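Local coordinates for rhusiopathiae surface protein B (Erysipelothrix rhusiopathiae, PDB 3V10), which probably binds collagen as a cell-wall-anchored surface adhesin, this chain being its collagen-binding region, built of immunoglobulin-like domains, at residues N182-I187 with T262-T267. Sequence-based numbering, arbitrary orientation.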
loop_
_atom_site.group_PDB
_atom_site.type_symbol
_atom_site.label_atom_id
_atom_site.label_comp_id
_atom_site.label_asym_id
_atom_site.label_seq_id
_atom_site.Cartn_x
_atom_site.Cartn_y
_atom_site.Cartn_z
ATOM N N ASN A 182 2.289 1.187 -7.537
ATOM C CA ASN A 182 2.207 0.545 -8.843
ATOM C C ASN A 182 0.763 0.553 -9.314
ATOM O O ASN A 182 -0.151 0.356 -8.517
ATOM C CB ASN A 182 2.714 -0.896 -8.764
ATOM C CG ASN A 182 4.111 -0.983 -8.185
ATOM O OD1 ASN A 182 5.023 -0.299 -8.647
ATOM N ND2 ASN A 182 4.286 -1.824 -7.171
ATOM N N TRP A 183 0.563 0.783 -10.606
ATOM C CA TRP A 183 -0.789 0.838 -11.155
ATOM C C TRP A 183 -0.992 -0.026 -12.390
ATOM O O TRP A 183 -0.048 -0.310 -13.128
ATOM C CB TRP A 183 -1.162 2.286 -11.476
ATOM C CG TRP A 183 -0.907 3.219 -10.337
ATOM C CD1 TRP A 183 0.286 3.780 -9.995
ATOM C CD2 TRP A 183 -1.852 3.655 -9.353
ATOM N NE1 TRP A 183 0.148 4.538 -8.861
ATOM C CE2 TRP A 183 -1.155 4.477 -8.443
ATOM C CE3 TRP A 183 -3.219 3.429 -9.149
ATOM C CZ2 TRP A 183 -1.779 5.079 -7.344
ATOM C CZ3 TRP A 183 -3.840 4.029 -8.056
ATOM C CH2 TRP A 183 -3.121 4.842 -7.168
ATOM N N TRP A 184 -2.244 -0.427 -12.610
ATOM C CA TRP A 184 -2.622 -1.276 -13.737
ATOM C C TRP A 184 -3.878 -0.792 -14.445
ATOM O O TRP A 184 -4.904 -0.595 -13.802
ATOM C CB TRP A 184 -2.928 -2.703 -13.257
ATOM C CG TRP A 184 -1.760 -3.495 -12.787
ATOM C CD1 TRP A 184 -1.053 -4.413 -13.507
ATOM C CD2 TRP A 184 -1.159 -3.453 -11.488
ATOM N NE1 TRP A 184 -0.052 -4.947 -12.739
ATOM C CE2 TRP A 184 -0.092 -4.376 -11.494
ATOM C CE3 TRP A 184 -1.419 -2.724 -10.320
ATOM C CZ2 TRP A 184 0.720 -4.592 -10.373
ATOM C CZ3 TRP A 184 -0.612 -2.935 -9.205
ATOM C CH2 TRP A 184 0.446 -3.864 -9.243
ATOM N N LEU A 185 -3.794 -0.602 -15.759
ATOM C CA LEU A 185 -4.964 -0.229 -16.554
ATOM C C LEU A 185 -5.251 -1.491 -17.379
ATOM O O LEU A 185 -4.490 -1.838 -18.279
ATOM C CB LEU A 185 -4.662 0.947 -17.493
ATOM C CG LEU A 185 -4.088 2.234 -16.896
ATOM C CD1 LEU A 185 -4.032 3.310 -17.988
ATOM C CD2 LEU A 185 -4.938 2.703 -15.732
ATOM N N ASN A 186 -6.336 -2.187 -17.059
ATOM C CA ASN A 186 -6.687 -3.419 -17.766
ATOM C C ASN A 186 -7.692 -3.138 -18.874
ATOM O O ASN A 186 -8.885 -3.000 -18.615
ATOM C CB ASN A 186 -7.256 -4.417 -16.759
ATOM C CG ASN A 186 -6.333 -4.618 -15.573
ATOM O OD1 ASN A 186 -5.356 -5.361 -15.654
ATOM N ND2 ASN A 186 -6.622 -3.935 -14.474
ATOM N N ILE A 187 -7.200 -3.081 -20.109
ATOM C CA ILE A 187 -8.032 -2.765 -21.263
ATOM C C ILE A 187 -8.399 -3.956 -22.131
ATOM O O ILE A 187 -7.536 -4.661 -22.650
ATOM C CB ILE A 187 -7.338 -1.714 -22.152
ATOM C CG1 ILE A 187 -6.877 -0.543 -21.283
ATOM C CG2 ILE A 187 -8.293 -1.232 -23.241
ATOM C CD1 ILE A 187 -6.019 0.474 -22.015
ATOM N N THR A 262 -2.605 -4.425 -21.021
ATOM C CA THR A 262 -2.433 -4.121 -19.614
ATOM C C THR A 262 -1.338 -3.073 -19.505
ATOM O O THR A 262 -0.154 -3.386 -19.615
ATOM C CB THR A 262 -2.021 -5.367 -18.812
ATOM O OG1 THR A 262 -2.969 -6.418 -19.045
ATOM C CG2 THR A 262 -1.988 -5.054 -17.324
ATOM N N VAL A 263 -1.748 -1.823 -19.324
ATOM C CA VAL A 263 -0.809 -0.720 -19.190
ATOM C C VAL A 263 -0.426 -0.579 -17.720
ATOM O O VAL A 263 -1.294 -0.407 -16.861
ATOM C CB VAL A 263 -1.435 0.617 -19.672
ATOM C CG1 VAL A 263 -0.449 1.759 -19.484
ATOM C CG2 VAL A 263 -1.837 0.507 -21.140
ATOM N N THR A 264 0.869 -0.658 -17.428
ATOM C CA THR A 264 1.336 -0.521 -16.058
ATOM C C THR A 264 2.271 0.675 -15.936
ATOM O O THR A 264 2.920 1.074 -16.901
ATOM C CB THR A 264 2.076 -1.794 -15.576
ATOM O OG1 THR A 264 3.204 -2.050 -16.423
ATOM C CG2 THR A 264 1.137 -2.994 -15.614
ATOM N N TYR A 265 2.314 1.261 -14.749
ATOM C CA TYR A 265 3.179 2.403 -14.493
ATOM C C TYR A 265 3.267 2.639 -12.997
ATOM O O TYR A 265 2.494 2.073 -12.223
ATOM C CB TYR A 265 2.649 3.673 -15.180
ATOM C CG TYR A 265 1.302 4.153 -14.695
ATOM C CD1 TYR A 265 0.120 3.624 -15.220
ATOM C CD2 TYR A 265 1.201 5.133 -13.706
ATOM C CE1 TYR A 265 -1.124 4.059 -14.776
ATOM C CE2 TYR A 265 -0.046 5.574 -13.250
ATOM C CZ TYR A 265 -1.202 5.032 -13.791
ATOM O OH TYR A 265 -2.435 5.453 -13.354
ATOM N N ASP A 266 4.214 3.477 -12.600
ATOM C CA ASP A 266 4.406 3.791 -11.194
ATOM C C ASP A 266 4.206 5.272 -10.933
ATOM O O ASP A 266 4.368 6.103 -11.828
ATOM C CB ASP A 266 5.833 3.446 -10.737
ATOM C CG ASP A 266 6.228 2.016 -11.046
ATOM O OD1 ASP A 266 5.336 1.159 -11.186
ATOM O OD2 ASP A 266 7.448 1.749 -11.124
ATOM N N THR A 267 3.842 5.598 -9.701
ATOM C CA THR A 267 3.729 6.991 -9.304
ATOM C C THR A 267 4.560 7.097 -8.033
ATOM O O THR A 267 4.867 6.086 -7.398
ATOM C CB THR A 267 2.283 7.437 -9.018
ATOM O OG1 THR A 267 1.776 6.752 -7.868
ATOM C CG2 THR A 267 1.405 7.179 -10.231
HETATM O O HOH W 1 -5.236 -6.801 -17.887
#
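Thr262 faces Asn186 as a non-hydrogen-bonded pair of the antiparallel strands 260-269 and 180-187, their side chains lying side by side and joined by a water 2.7 Å from Asn186 OD1 and 2.6 Å from Thr262 OG1. Asn186 ND2 bonds the carbonyl O of Trp168 on strand 167-173. At Val263 the backbones close a two-bond ring with Leu185, Leu185 N giving to Val263 O at 2.7 Å and Val263 N to Leu185 O, while on the buried face Leu185 CB packs against Val263 CB. Thr264 returns to the face of Thr262: its methyl CG2, anti to the carbonyl carbon, comes within 3.4 Å of Trp184 CD1, oblique to the indole, and Thr262 CG2 sits at that indole's edge.

Tyr265 forms the second ring with Trp183; Trp183 N reaches Tyr265 O at 2.8 Å, and Tyr265 N to Trp183 O is longer, at 3.3 Å. Over one face of the phenol, displaced toward the rim, lies Trp183 CB in a CH-pi contact 3.8 Å from the ring centroid. The five-membered indole ring is nearly parallel to the phenol (16°) yet slid so that overlap is slight. Tyr265 OH continues to Asp202 of the facing sheet. Thr267 OG1 accepts Trp183 NE1 at 2.9 Å and bonds His208. Within this collagen-binding domain, the strand that packs against Trp183 CB also accepts the buried indole's N-H, which would restrain rotation about chi2.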